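Local coordinates for protein geranyltranstransferase (Marinomonas sp. MED121, PDB 4F62) that probably joins isopentenyl diphosphate to allylic diphosphates to build short prenyl chains such as farnesyl diphosphate, as a polyprenyl synthetase of the isoprenoid synthase family, at residues Q58-I63 with S274-K279; A71-S76 with F123-N128; Q142-A147 with V189-L194; I168-L173 with K251-D256; Q219-I224 with A260-L265. All coordinates share one frame; numbering follows the deposited sequence.

Interaction 1: residues Q58-I63 with S274-K279; sequences QLVGDI and SEFGDK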
# COMPACT_ATOMS: atom_id res chain seq x y z
N GLN A 58 8.21 24.47 2.99
CA GLN A 58 8.66 25.77 3.47
C GLN A 58 9.14 26.67 2.34
O GLN A 58 8.90 27.87 2.35
CB GLN A 58 9.79 25.60 4.47
CG GLN A 58 9.31 25.30 5.86
CD GLN A 58 10.29 25.80 6.88
OE1 GLN A 58 11.49 25.91 6.61
NE2 GLN A 58 9.78 26.13 8.07
N LEU A 59 9.82 26.07 1.38
CA LEU A 59 10.27 26.79 0.20
C LEU A 59 9.13 27.54 -0.47
O LEU A 59 9.24 28.75 -0.72
CB LEU A 59 10.90 25.83 -0.79
CG LEU A 59 11.56 26.48 -2.00
CD1 LEU A 59 12.84 27.16 -1.56
CD2 LEU A 59 11.85 25.46 -3.06
N VAL A 60 8.02 26.85 -0.74
CA VAL A 60 6.98 27.42 -1.61
C VAL A 60 5.73 27.95 -0.88
O VAL A 60 4.92 28.66 -1.48
CB VAL A 60 6.54 26.42 -2.69
CG1 VAL A 60 7.75 25.98 -3.52
CG2 VAL A 60 5.87 25.22 -2.05
N GLY A 61 5.58 27.59 0.39
CA GLY A 61 4.45 28.05 1.16
C GLY A 61 4.61 27.74 2.63
O GLY A 61 5.65 28.03 3.23
N ASP A 62 3.59 27.13 3.22
CA ASP A 62 3.64 26.80 4.64
C ASP A 62 3.44 25.31 4.90
O ASP A 62 2.67 24.65 4.20
CB ASP A 62 2.62 27.65 5.38
CG ASP A 62 2.81 29.15 5.12
OD1 ASP A 62 3.96 29.64 5.25
OD2 ASP A 62 1.83 29.82 4.76
N ILE A 63 4.16 24.78 5.89
CA ILE A 63 3.97 23.40 6.33
C ILE A 63 2.52 23.23 6.80
O ILE A 63 2.00 24.05 7.55
CB ILE A 63 4.95 23.04 7.47
CG1 ILE A 63 6.40 23.07 6.97
CG2 ILE A 63 4.61 21.65 8.02
CD1 ILE A 63 7.47 23.04 8.09
N SER A 274 18.53 28.27 -6.23
CA SER A 274 19.24 29.49 -5.90
C SER A 274 18.32 30.71 -5.88
O SER A 274 18.43 31.57 -5.00
CB SER A 274 20.43 29.72 -6.85
OG SER A 274 20.00 29.95 -8.19
N GLU A 275 17.40 30.77 -6.83
CA GLU A 275 16.52 31.94 -7.00
C GLU A 275 15.38 32.05 -5.98
O GLU A 275 14.44 32.82 -6.18
CB GLU A 275 15.93 31.96 -8.43
CG GLU A 275 15.01 30.79 -8.76
CD GLU A 275 15.77 29.50 -9.09
OE1 GLU A 275 16.73 29.16 -8.37
OE2 GLU A 275 15.40 28.84 -10.08
N PHE A 276 15.46 31.29 -4.89
CA PHE A 276 14.40 31.32 -3.87
C PHE A 276 14.79 32.12 -2.63
O PHE A 276 13.94 32.53 -1.85
CB PHE A 276 14.02 29.90 -3.46
CG PHE A 276 13.19 29.17 -4.48
CD1 PHE A 276 13.79 28.47 -5.51
CD2 PHE A 276 11.80 29.16 -4.38
CE1 PHE A 276 13.02 27.79 -6.44
CE2 PHE A 276 11.03 28.48 -5.31
CZ PHE A 276 11.64 27.79 -6.34
N GLY A 277 16.09 32.33 -2.44
CA GLY A 277 16.55 33.10 -1.30
C GLY A 277 16.60 32.30 -0.01
O GLY A 277 16.74 31.07 -0.03
N ASP A 278 16.48 33.01 1.12
CA ASP A 278 16.62 32.43 2.45
C ASP A 278 15.80 31.15 2.68
O ASP A 278 16.25 30.24 3.37
CB ASP A 278 16.26 33.47 3.52
CG ASP A 278 17.29 34.59 3.62
OD1 ASP A 278 18.17 34.69 2.72
OD2 ASP A 278 17.21 35.38 4.59
N LYS A 279 14.61 31.09 2.08
CA LYS A 279 13.72 29.94 2.23
C LYS A 279 14.33 28.65 1.71
O LYS A 279 13.84 27.57 2.02
CB LYS A 279 12.40 30.19 1.49
CG LYS A 279 11.62 31.39 1.98
CD LYS A 279 10.39 31.63 1.10
CE LYS A 279 9.52 32.76 1.65
NZ LYS A 279 8.91 32.41 2.97
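One face of the F276 ring is covered by L59: its CD2 lies 3.9 Å from the ring centroid and only 11° off the normal, the geometry of a CH-pi contact over the centre of the face. The other methyl works lower down, where L59 CD1 meets F276 CB at 3.5 Å, so the leucine fork straddles the base and the middle of the aromatic side chain, the two side chains crossing at about a right angle. V60 adds a distant oblique touch on the ring through CG1. L59 reaches the ring because its CG stands anti to the backbone N (chi1 -173°), which carries the fork toward 274-279. K279 flanks the same leucine on the backbone side, its CD 3.6 Å from L59 O, an aliphatic carbon resting on a carbonyl at the end of helix 48-60; G61 is the first residue to leave helical angles. With an alanine here in place of F276, the L59 fork would probably lose its aromatic surface and a gap open beside the helix end. Q203 and K206 of helix 201-226 also touch the F276 side chain, and K206 forms a salt bridge with E275. The end of helix 48-60 and the loop between helices 249-273 and 281-291 thus form a surface joint that rests on the fit of L59 to the ring and of K279 to L59 O, with no directed polar bond.

Interaction 2: residues A71-S76 with F123-N128; sequences AAALES and FELLSN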
# COMPACT_ATOMS: atom_id res chain seq x y z
N ALA A 71 5.07 13.43 4.88
CA ALA A 71 6.36 13.13 5.46
C ALA A 71 6.25 11.79 6.16
O ALA A 71 7.12 10.93 6.01
CB ALA A 71 6.78 14.21 6.46
N ALA A 72 5.15 11.60 6.88
CA ALA A 72 4.93 10.36 7.63
C ALA A 72 4.72 9.18 6.69
O ALA A 72 5.23 8.09 6.94
CB ALA A 72 3.73 10.52 8.56
N ALA A 73 3.97 9.40 5.60
CA ALA A 73 3.71 8.33 4.62
C ALA A 73 5.00 7.90 3.96
O ALA A 73 5.26 6.70 3.79
CB ALA A 73 2.70 8.78 3.56
N LEU A 74 5.81 8.88 3.55
CA LEU A 74 7.09 8.58 2.92
C LEU A 74 8.01 7.82 3.87
O LEU A 74 8.70 6.88 3.47
CB LEU A 74 7.77 9.89 2.47
CG LEU A 74 7.11 10.52 1.24
CD1 LEU A 74 7.44 12.00 1.19
CD2 LEU A 74 7.60 9.83 -0.02
N GLU A 75 8.02 8.21 5.14
CA GLU A 75 8.86 7.51 6.11
C GLU A 75 8.36 6.07 6.31
O GLU A 75 9.16 5.15 6.50
CB GLU A 75 8.93 8.26 7.45
CG GLU A 75 9.90 7.65 8.44
CD GLU A 75 11.37 7.78 7.99
OE1 GLU A 75 11.67 8.58 7.07
OE2 GLU A 75 12.25 7.09 8.57
N SER A 76 7.04 5.87 6.24
CA SER A 76 6.47 4.53 6.41
C SER A 76 6.80 3.63 5.24
O SER A 76 7.12 2.45 5.43
CB SER A 76 4.94 4.57 6.60
OG SER A 76 4.65 5.20 7.84
N PHE A 123 -0.74 4.74 3.24
CA PHE A 123 -1.95 5.17 2.56
C PHE A 123 -3.02 5.58 3.54
O PHE A 123 -3.86 6.42 3.23
CB PHE A 123 -2.41 4.11 1.55
CG PHE A 123 -1.43 3.93 0.41
CD1 PHE A 123 -1.37 4.86 -0.62
CD2 PHE A 123 -0.53 2.86 0.40
CE1 PHE A 123 -0.46 4.71 -1.67
CE2 PHE A 123 0.38 2.70 -0.64
CZ PHE A 123 0.42 3.63 -1.68
N GLU A 124 -2.97 5.02 4.75
CA GLU A 124 -3.88 5.45 5.80
C GLU A 124 -3.58 6.91 6.13
O GLU A 124 -4.49 7.73 6.27
CB GLU A 124 -3.72 4.58 7.06
CG GLU A 124 -4.60 5.01 8.24
CD GLU A 124 -4.39 4.16 9.50
OE1 GLU A 124 -3.82 3.04 9.41
OE2 GLU A 124 -4.78 4.61 10.59
N LEU A 125 -2.29 7.22 6.24
CA LEU A 125 -1.82 8.57 6.61
C LEU A 125 -2.33 9.60 5.61
O LEU A 125 -2.78 10.68 5.99
CB LEU A 125 -0.28 8.59 6.66
CG LEU A 125 0.31 7.88 7.89
CD1 LEU A 125 1.78 7.57 7.73
CD2 LEU A 125 0.07 8.75 9.14
N LEU A 126 -2.28 9.23 4.33
CA LEU A 126 -2.68 10.15 3.25
C LEU A 126 -4.19 10.26 3.03
O LEU A 126 -4.64 11.16 2.32
CB LEU A 126 -1.98 9.78 1.94
CG LEU A 126 -0.48 10.09 1.89
CD1 LEU A 126 0.12 9.64 0.54
CD2 LEU A 126 -0.27 11.58 2.08
N SER A 127 -4.97 9.36 3.63
CA SER A 127 -6.41 9.37 3.44
C SER A 127 -7.17 9.57 4.75
O SER A 127 -8.30 9.14 4.87
CB SER A 127 -6.88 8.08 2.76
OG SER A 127 -6.58 6.96 3.57
N ASN A 128 -6.54 10.23 5.70
CA ASN A 128 -7.14 10.53 7.00
C ASN A 128 -8.37 11.44 6.81
O ASN A 128 -8.29 12.45 6.11
CB ASN A 128 -6.08 11.23 7.85
CG ASN A 128 -6.49 11.43 9.30
OD1 ASN A 128 -7.66 11.62 9.62
ND2 ASN A 128 -5.49 11.42 10.19
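L125 pushes its side chain against helix 65-86, starting with CB, which stands 4.3 Å from A73 CB. With CG anti to the carbonyl carbon (chi1 -74°), the fork is directed at that helix and CD1 is set on the A72-A73 peptide. This methyl comes within 3.5 Å of A72 C and also reaches A73 N, while S76 OG flanks it at 3.7 Å. L125 CD1 also lies 3.6 Å from A72 CB, which CD2 touches more loosely at 4.1 Å. The small alanine side chains permit this approach, as the CA atoms of A73 and L125 are 5.9 Å apart. One residue on, L126 CG meets A73 CB at 3.8 Å. The S76 hydroxyl is satisfied within its own helix, donating to A72 O; that oxygen also accepts from S76 N, and the two donors arrive from opposite faces of the carbonyl plane. Within the all-helical isoprenoid synthase fold, helix 5-23 flanks the contact through L20, which touches A72 and S76, whereas L126 also packs on I141 and L144 of helix 134-148 and M191 of helix 170-194. Beyond helix 108-126 lies the second subunit, where F123 stacks on F123 of that chain.

Interaction 3: residues Q142-A147 with V189-L194; sequences QELVVA and VRMGAL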
# COMPACT_ATOMS: atom_id res chain seq x y z
N GLN A 142 -1.32 9.70 -5.60
CA GLN A 142 -0.78 9.38 -6.92
C GLN A 142 0.74 9.51 -6.94
O GLN A 142 1.43 8.65 -7.48
CB GLN A 142 -1.39 10.27 -7.99
CG GLN A 142 -2.86 9.99 -8.24
CD GLN A 142 -3.51 11.06 -9.09
OE1 GLN A 142 -2.94 12.14 -9.28
NE2 GLN A 142 -4.71 10.79 -9.59
N GLU A 143 1.24 10.59 -6.33
CA GLU A 143 2.68 10.83 -6.23
C GLU A 143 3.36 9.68 -5.50
O GLU A 143 4.42 9.21 -5.93
CB GLU A 143 2.97 12.14 -5.48
CG GLU A 143 2.64 13.42 -6.26
CD GLU A 143 3.52 13.64 -7.48
OE1 GLU A 143 4.68 13.16 -7.50
OE2 GLU A 143 3.06 14.31 -8.43
N LEU A 144 2.76 9.24 -4.40
CA LEU A 144 3.38 8.21 -3.58
C LEU A 144 3.35 6.88 -4.32
O LEU A 144 4.32 6.11 -4.27
CB LEU A 144 2.66 8.06 -2.23
CG LEU A 144 3.35 7.09 -1.26
CD1 LEU A 144 4.71 7.60 -0.86
CD2 LEU A 144 2.48 6.84 -0.01
N VAL A 145 2.24 6.61 -5.00
CA VAL A 145 2.08 5.37 -5.75
C VAL A 145 3.15 5.24 -6.83
O VAL A 145 3.80 4.20 -6.97
CB VAL A 145 0.67 5.30 -6.40
CG1 VAL A 145 0.69 4.43 -7.65
CG2 VAL A 145 -0.34 4.77 -5.39
N VAL A 146 3.35 6.31 -7.59
CA VAL A 146 4.26 6.23 -8.71
C VAL A 146 5.71 6.09 -8.22
O VAL A 146 6.54 5.46 -8.89
CB VAL A 146 4.08 7.42 -9.68
CG1 VAL A 146 4.76 8.66 -9.16
CG2 VAL A 146 4.62 7.07 -11.04
N ALA A 147 5.99 6.64 -7.03
CA ALA A 147 7.33 6.57 -6.45
C ALA A 147 7.64 5.24 -5.79
O ALA A 147 8.79 4.81 -5.76
CB ALA A 147 7.53 7.69 -5.45
N VAL A 189 10.26 15.85 -2.15
CA VAL A 189 10.21 17.28 -2.49
C VAL A 189 8.92 17.63 -3.23
O VAL A 189 8.33 18.68 -2.98
CB VAL A 189 11.48 17.78 -3.27
CG1 VAL A 189 12.76 17.33 -2.57
CG2 VAL A 189 11.45 17.30 -4.70
N ARG A 190 8.46 16.74 -4.12
CA ARG A 190 7.23 17.01 -4.88
C ARG A 190 6.01 17.09 -3.95
O ARG A 190 5.20 18.04 -4.00
CB ARG A 190 7.01 15.97 -6.00
CG ARG A 190 8.01 16.05 -7.16
CD ARG A 190 7.73 14.96 -8.22
NE ARG A 190 6.37 15.07 -8.75
CZ ARG A 190 6.00 15.92 -9.71
NH1 ARG A 190 6.90 16.74 -10.25
NH2 ARG A 190 4.74 15.95 -10.13
N MET A 191 5.87 16.09 -3.09
CA MET A 191 4.74 16.05 -2.17
C MET A 191 4.78 17.17 -1.14
O MET A 191 3.75 17.73 -0.80
CB MET A 191 4.63 14.70 -1.47
CG MET A 191 4.32 13.54 -2.44
SD MET A 191 4.50 11.95 -1.62
CE MET A 191 2.98 11.88 -0.67
N GLY A 192 5.97 17.48 -0.64
CA GLY A 192 6.13 18.59 0.28
C GLY A 192 5.59 19.88 -0.29
O GLY A 192 4.75 20.54 0.33
N ALA A 193 6.05 20.22 -1.49
CA ALA A 193 5.62 21.44 -2.19
C ALA A 193 4.12 21.42 -2.50
O ALA A 193 3.39 22.39 -2.23
CB ALA A 193 6.44 21.60 -3.46
N LEU A 194 3.65 20.32 -3.07
CA LEU A 194 2.21 20.17 -3.35
C LEU A 194 1.36 20.31 -2.08
O LEU A 194 0.29 20.92 -2.12
CB LEU A 194 1.92 18.81 -4.02
CG LEU A 194 2.40 18.61 -5.46
CD1 LEU A 194 2.48 17.13 -5.79
CD2 LEU A 194 1.45 19.31 -6.44
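Two antiparallel helices of the all-helical prenyl synthase bundle, 134-148 and 170-194, are bridged by a bidentate salt bridge between E143 and R190. The short segment axes run at 180° and approach to 10.3 Å. R190 grips side-on, NE to E143 OE1 at 2.8 Å and NH2 to E143 OE2 at 2.9 Å, both hydrogen bonds nearly straight. Each oxygen lies close to the guanidinium plane, but the carboxylate is turned 38° from it: OE1 is met from above its own plane and OE2 on its syn side, also tilted out of plane. A bend at E143 chi2 (-67°) swings the carboxylate round to the arginine, leaving its aliphatic part to pack, CB against M191 CG at 3.6 Å and CG against L194 CD1 at 3.7 Å. M191 continues past E143, its methyl CE reaching L144 CB. A glutamine in place of E143 would probably leave R190 with weaker charge compensation and K139 without its carboxylate mate. The charge network extends at both ends: K139 also pairs with E143 OE2 and D208 with R190 NH1. An ion pair beside aliphatic packing between antiparallel helices fits the helical bundle of the isoprenoid synthase fold.

Interaction 4: residues I168-L173 with K251-D256; sequences ISLAEL and KLLGLD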
# COMPACT_ATOMS: atom_id res chain seq x y z
N ILE A 168 26.64 -4.27 -15.23
CA ILE A 168 25.75 -3.41 -15.99
C ILE A 168 26.45 -2.12 -16.38
O ILE A 168 27.50 -1.79 -15.83
CB ILE A 168 24.50 -3.10 -15.16
CG1 ILE A 168 24.88 -2.34 -13.90
CG2 ILE A 168 23.79 -4.40 -14.78
CD1 ILE A 168 23.70 -2.02 -13.01
N SER A 169 25.88 -1.38 -17.33
CA SER A 169 26.49 -0.15 -17.81
C SER A 169 26.21 1.00 -16.85
O SER A 169 25.41 0.87 -15.92
CB SER A 169 25.92 0.22 -19.17
OG SER A 169 24.54 0.54 -19.03
N LEU A 170 26.86 2.14 -17.08
CA LEU A 170 26.57 3.36 -16.35
C LEU A 170 25.09 3.72 -16.46
O LEU A 170 24.45 4.05 -15.46
CB LEU A 170 27.43 4.49 -16.91
CG LEU A 170 27.15 5.90 -16.38
CD1 LEU A 170 27.38 5.97 -14.86
CD2 LEU A 170 28.04 6.90 -17.11
N ALA A 171 24.55 3.65 -17.67
CA ALA A 171 23.14 3.98 -17.91
C ALA A 171 22.23 3.07 -17.11
O ALA A 171 21.22 3.53 -16.54
CB ALA A 171 22.81 3.87 -19.40
N GLU A 172 22.55 1.78 -17.07
CA GLU A 172 21.75 0.82 -16.32
C GLU A 172 21.87 1.07 -14.82
O GLU A 172 20.88 0.98 -14.10
CB GLU A 172 22.15 -0.62 -16.68
CG GLU A 172 21.61 -1.04 -18.04
CD GLU A 172 22.22 -2.33 -18.54
OE1 GLU A 172 23.42 -2.57 -18.29
OE2 GLU A 172 21.49 -3.10 -19.20
N LEU A 173 23.07 1.41 -14.36
CA LEU A 173 23.28 1.69 -12.95
C LEU A 173 22.48 2.91 -12.53
O LEU A 173 21.76 2.89 -11.51
CB LEU A 173 24.77 1.90 -12.63
CG LEU A 173 25.09 2.08 -11.14
CD1 LEU A 173 24.58 0.89 -10.35
CD2 LEU A 173 26.60 2.23 -10.94
N LYS A 251 34.13 2.35 -10.75
CA LYS A 251 34.56 1.40 -11.78
C LYS A 251 34.13 1.84 -13.17
O LYS A 251 34.84 1.61 -14.14
CB LYS A 251 34.07 -0.02 -11.46
CG LYS A 251 34.94 -0.69 -10.42
CD LYS A 251 34.13 -1.57 -9.48
CE LYS A 251 34.05 -2.99 -9.97
NZ LYS A 251 33.39 -3.87 -8.95
N LEU A 252 32.98 2.48 -13.26
CA LEU A 252 32.46 2.88 -14.57
C LEU A 252 33.03 4.22 -15.06
O LEU A 252 33.14 4.45 -16.26
CB LEU A 252 30.92 2.92 -14.55
CG LEU A 252 30.23 1.56 -14.41
CD1 LEU A 252 28.75 1.72 -14.05
CD2 LEU A 252 30.40 0.75 -15.69
N LEU A 253 33.40 5.10 -14.14
CA LEU A 253 33.86 6.43 -14.54
C LEU A 253 35.29 6.75 -14.11
O LEU A 253 35.81 7.82 -14.42
CB LEU A 253 32.94 7.50 -13.96
CG LEU A 253 31.46 7.43 -14.32
CD1 LEU A 253 30.66 8.35 -13.39
CD2 LEU A 253 31.29 7.84 -15.76
N GLY A 254 35.91 5.82 -13.38
CA GLY A 254 37.17 6.11 -12.71
C GLY A 254 36.83 6.80 -11.39
O GLY A 254 35.75 7.38 -11.25
N LEU A 255 37.74 6.74 -10.42
CA LEU A 255 37.55 7.46 -9.15
C LEU A 255 37.40 8.96 -9.40
O LEU A 255 36.53 9.61 -8.81
CB LEU A 255 38.73 7.21 -8.19
CG LEU A 255 38.66 8.03 -6.89
CD1 LEU A 255 37.39 7.69 -6.10
CD2 LEU A 255 39.90 7.82 -6.03
N ASP A 256 38.23 9.49 -10.29
CA ASP A 256 38.21 10.91 -10.63
C ASP A 256 36.88 11.33 -11.27
O ASP A 256 36.32 12.38 -10.94
CB ASP A 256 39.37 11.26 -11.56
CG ASP A 256 39.32 10.51 -12.89
OD1 ASP A 256 38.85 9.35 -12.91
OD2 ASP A 256 39.74 11.09 -13.91
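L252 rests a methyl directly on the backbone of a capped helix start, the turn that begins helix 170-194, rather than meeting side chains alone. That start is a capping box within the all-helical isoprenoid synthase fold. S169, at the N-cap, accepts from E172 N through OG at 3.1 Å, and E172 OE1 takes the N-H of S169 on its anti lone pair, at 2.9 Å and 169°. The reciprocal pair fixes the first turn against which L252 lies. With CG anti to its carbonyl carbon (chi1 -68°), L252 sends its fork across this turn: L252 CD1 sits 3.6 Å from L170 CA and 3.8 Å from L173 CD2, while L252 CD2 approaches I168 O at 3.9 Å. One methyl thus covers the backbone at L170 and also touches the side chain of L173, about a turn further along the helix. Just after L253 the chain turns at G254, and helix 249-273 is kinked there, the nitrogens of L255 and D256 having no bond to the turn before; the two leucines that make the contact come right before this kink. Y249, earlier on the same helix as L252, packs on both L170 and L173, so that helix meets the capped turn at more than one place. No hydrogen bond crosses between 168-173 and 251-256, and the joint near the surface is held by leucines. L170 and L253 complete it, crossing at about a right angle, with L170 CD2 against L253 CD2 at 3.6 Å.

Interaction 5: residues Q219-I224 with A260-L265; sequences QVQDDI and ALVVRL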
# COMPACT_ATOMS: atom_id res chain seq x y z
N GLN A 219 24.14 8.29 -4.09
CA GLN A 219 24.56 6.95 -4.51
C GLN A 219 25.99 6.94 -5.04
O GLN A 219 26.77 6.04 -4.71
CB GLN A 219 23.58 6.36 -5.53
CG GLN A 219 22.20 6.04 -4.95
CD GLN A 219 22.18 4.80 -4.07
OE1 GLN A 219 23.22 4.18 -3.80
NE2 GLN A 219 20.99 4.41 -3.62
N VAL A 220 26.34 7.93 -5.85
CA VAL A 220 27.71 8.03 -6.35
C VAL A 220 28.68 8.20 -5.18
O VAL A 220 29.69 7.50 -5.09
CB VAL A 220 27.90 9.19 -7.35
CG1 VAL A 220 29.34 9.18 -7.93
CG2 VAL A 220 26.87 9.10 -8.47
N GLN A 221 28.36 9.13 -4.29
CA GLN A 221 29.20 9.39 -3.13
C GLN A 221 29.37 8.13 -2.27
O GLN A 221 30.46 7.86 -1.78
CB GLN A 221 28.63 10.54 -2.28
CG GLN A 221 29.52 10.92 -1.11
CD GLN A 221 30.94 11.34 -1.52
OE1 GLN A 221 31.20 11.64 -2.69
NE2 GLN A 221 31.85 11.36 -0.55
N ASP A 222 28.29 7.37 -2.12
CA ASP A 222 28.35 6.11 -1.38
C ASP A 222 29.39 5.12 -1.92
O ASP A 222 30.13 4.52 -1.14
CB ASP A 222 26.98 5.45 -1.35
CG ASP A 222 26.39 5.43 0.03
OD1 ASP A 222 25.75 6.44 0.41
OD2 ASP A 222 26.58 4.41 0.73
N ASP A 223 29.45 4.97 -3.24
CA ASP A 223 30.44 4.09 -3.86
C ASP A 223 31.84 4.65 -3.63
O ASP A 223 32.80 3.89 -3.45
CB ASP A 223 30.20 3.98 -5.37
CG ASP A 223 29.01 3.10 -5.72
OD1 ASP A 223 28.51 2.38 -4.82
OD2 ASP A 223 28.59 3.11 -6.90
N ILE A 224 31.96 5.97 -3.65
CA ILE A 224 33.25 6.62 -3.42
C ILE A 224 33.71 6.35 -1.98
O ILE A 224 34.86 6.02 -1.74
CB ILE A 224 33.18 8.14 -3.71
CG1 ILE A 224 33.05 8.38 -5.22
CG2 ILE A 224 34.42 8.86 -3.19
CD1 ILE A 224 32.61 9.79 -5.58
N ALA A 260 34.07 13.89 -9.79
CA ALA A 260 33.62 15.03 -10.58
C ALA A 260 32.10 15.01 -10.73
O ALA A 260 31.45 16.05 -10.68
CB ALA A 260 34.29 15.03 -11.96
N LEU A 261 31.53 13.82 -10.90
CA LEU A 261 30.09 13.70 -11.07
C LEU A 261 29.35 14.14 -9.81
O LEU A 261 28.32 14.82 -9.89
CB LEU A 261 29.71 12.26 -11.44
CG LEU A 261 28.20 12.02 -11.52
CD1 LEU A 261 27.56 12.98 -12.51
CD2 LEU A 261 27.93 10.57 -11.92
N VAL A 262 29.88 13.79 -8.64
CA VAL A 262 29.27 14.22 -7.38
C VAL A 262 29.25 15.74 -7.29
O VAL A 262 28.22 16.33 -6.95
CB VAL A 262 30.02 13.64 -6.16
CG1 VAL A 262 29.59 14.36 -4.88
CG2 VAL A 262 29.74 12.15 -6.05
N VAL A 263 30.37 16.37 -7.62
CA VAL A 263 30.47 17.82 -7.58
C VAL A 263 29.49 18.46 -8.57
O VAL A 263 28.78 19.40 -8.23
CB VAL A 263 31.90 18.30 -7.85
CG1 VAL A 263 31.91 19.79 -8.16
CG2 VAL A 263 32.78 18.01 -6.64
N ARG A 264 29.42 17.92 -9.79
CA ARG A 264 28.50 18.47 -10.78
C ARG A 264 27.03 18.35 -10.36
O ARG A 264 26.26 19.29 -10.53
CB ARG A 264 28.68 17.81 -12.14
CG ARG A 264 27.61 18.22 -13.13
CD ARG A 264 27.71 17.46 -14.42
NE ARG A 264 26.51 17.61 -15.24
CZ ARG A 264 26.27 18.64 -16.04
NH1 ARG A 264 25.16 18.67 -16.77
NH2 ARG A 264 27.15 19.64 -16.13
N LEU A 265 26.65 17.20 -9.83
CA LEU A 265 25.28 16.98 -9.40
C LEU A 265 24.93 17.92 -8.23
O LEU A 265 23.85 18.49 -8.17
CB LEU A 265 25.06 15.52 -8.99
CG LEU A 265 25.14 14.51 -10.15
CD1 LEU A 265 25.06 13.10 -9.61
CD2 LEU A 265 24.00 14.74 -11.14
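V262 lays its CG2 methyl over V220, with CG1 of V220 only 3.5 Å away, as the two valines slide past each other in opposite directions. The same methyl is the hub of the contact: I224 CD1 comes to it at 3.7 Å from the next turn of helix 201-226, and Q221 OE1 lies 3.7 Å from V262 CG2 as well. CG2 therefore meets three residues of 219-224, whereas the second branch, V262 CG1, faces Q221 OE1 at 3.8 Å. Rotation about CA-CB decides this split: chi1 of V262 is 166°, placing CG1 anti to the backbone N and CG2 beside it. V220 divides its branches as well, giving CG1 to V262 and V220 CG2 to L261 CD2 at 3.9 Å, where valine and leucine cross at about a right angle. The frame is a pair of neighbouring helices in the all-helical isoprenoid synthase fold, with short segment axes 9.4 Å apart and crossing at -150°, so they run roughly antiparallel. Nearest approach of the backbones falls at Q221 and V262, whose CA atoms are 6.4 Å apart. Q221 bends at chi2 (58°), which carries its amide end forward along the helix, with OE1 against V262; its NE2 has a weak hydrogen bond to D292. No hydrogen bond joins the two segments, and apart from the Q221 amide the touching groups are aliphatic. Around the pair, D223 accepts from Y249 N, L265 packs on L216 and A217, and L261 touches L253 on its own helix.

In the fold
From the N terminus, the chain enters interaction 1 at the end of helix 48-60 and closes that loop only at 274-279, so the other four contacts all lie within its span. Interaction 2 closes first, joining helices 65-86 and 108-126; interaction 3, tying 134-148 to 170-194, follows in series, and the two touch where L74 meets L144. Both touch the second subunit. Interaction 3 also meets interaction 1, where V60 packs on A193. Helix 170-194 serves interactions 3 and 4, which cross along the chain. Interaction 5 ties 201-226 to 249-273; it crosses interaction 4, shares helix 249-273 with it and touches it, their centres 31 and 35 Å from that of interaction 2.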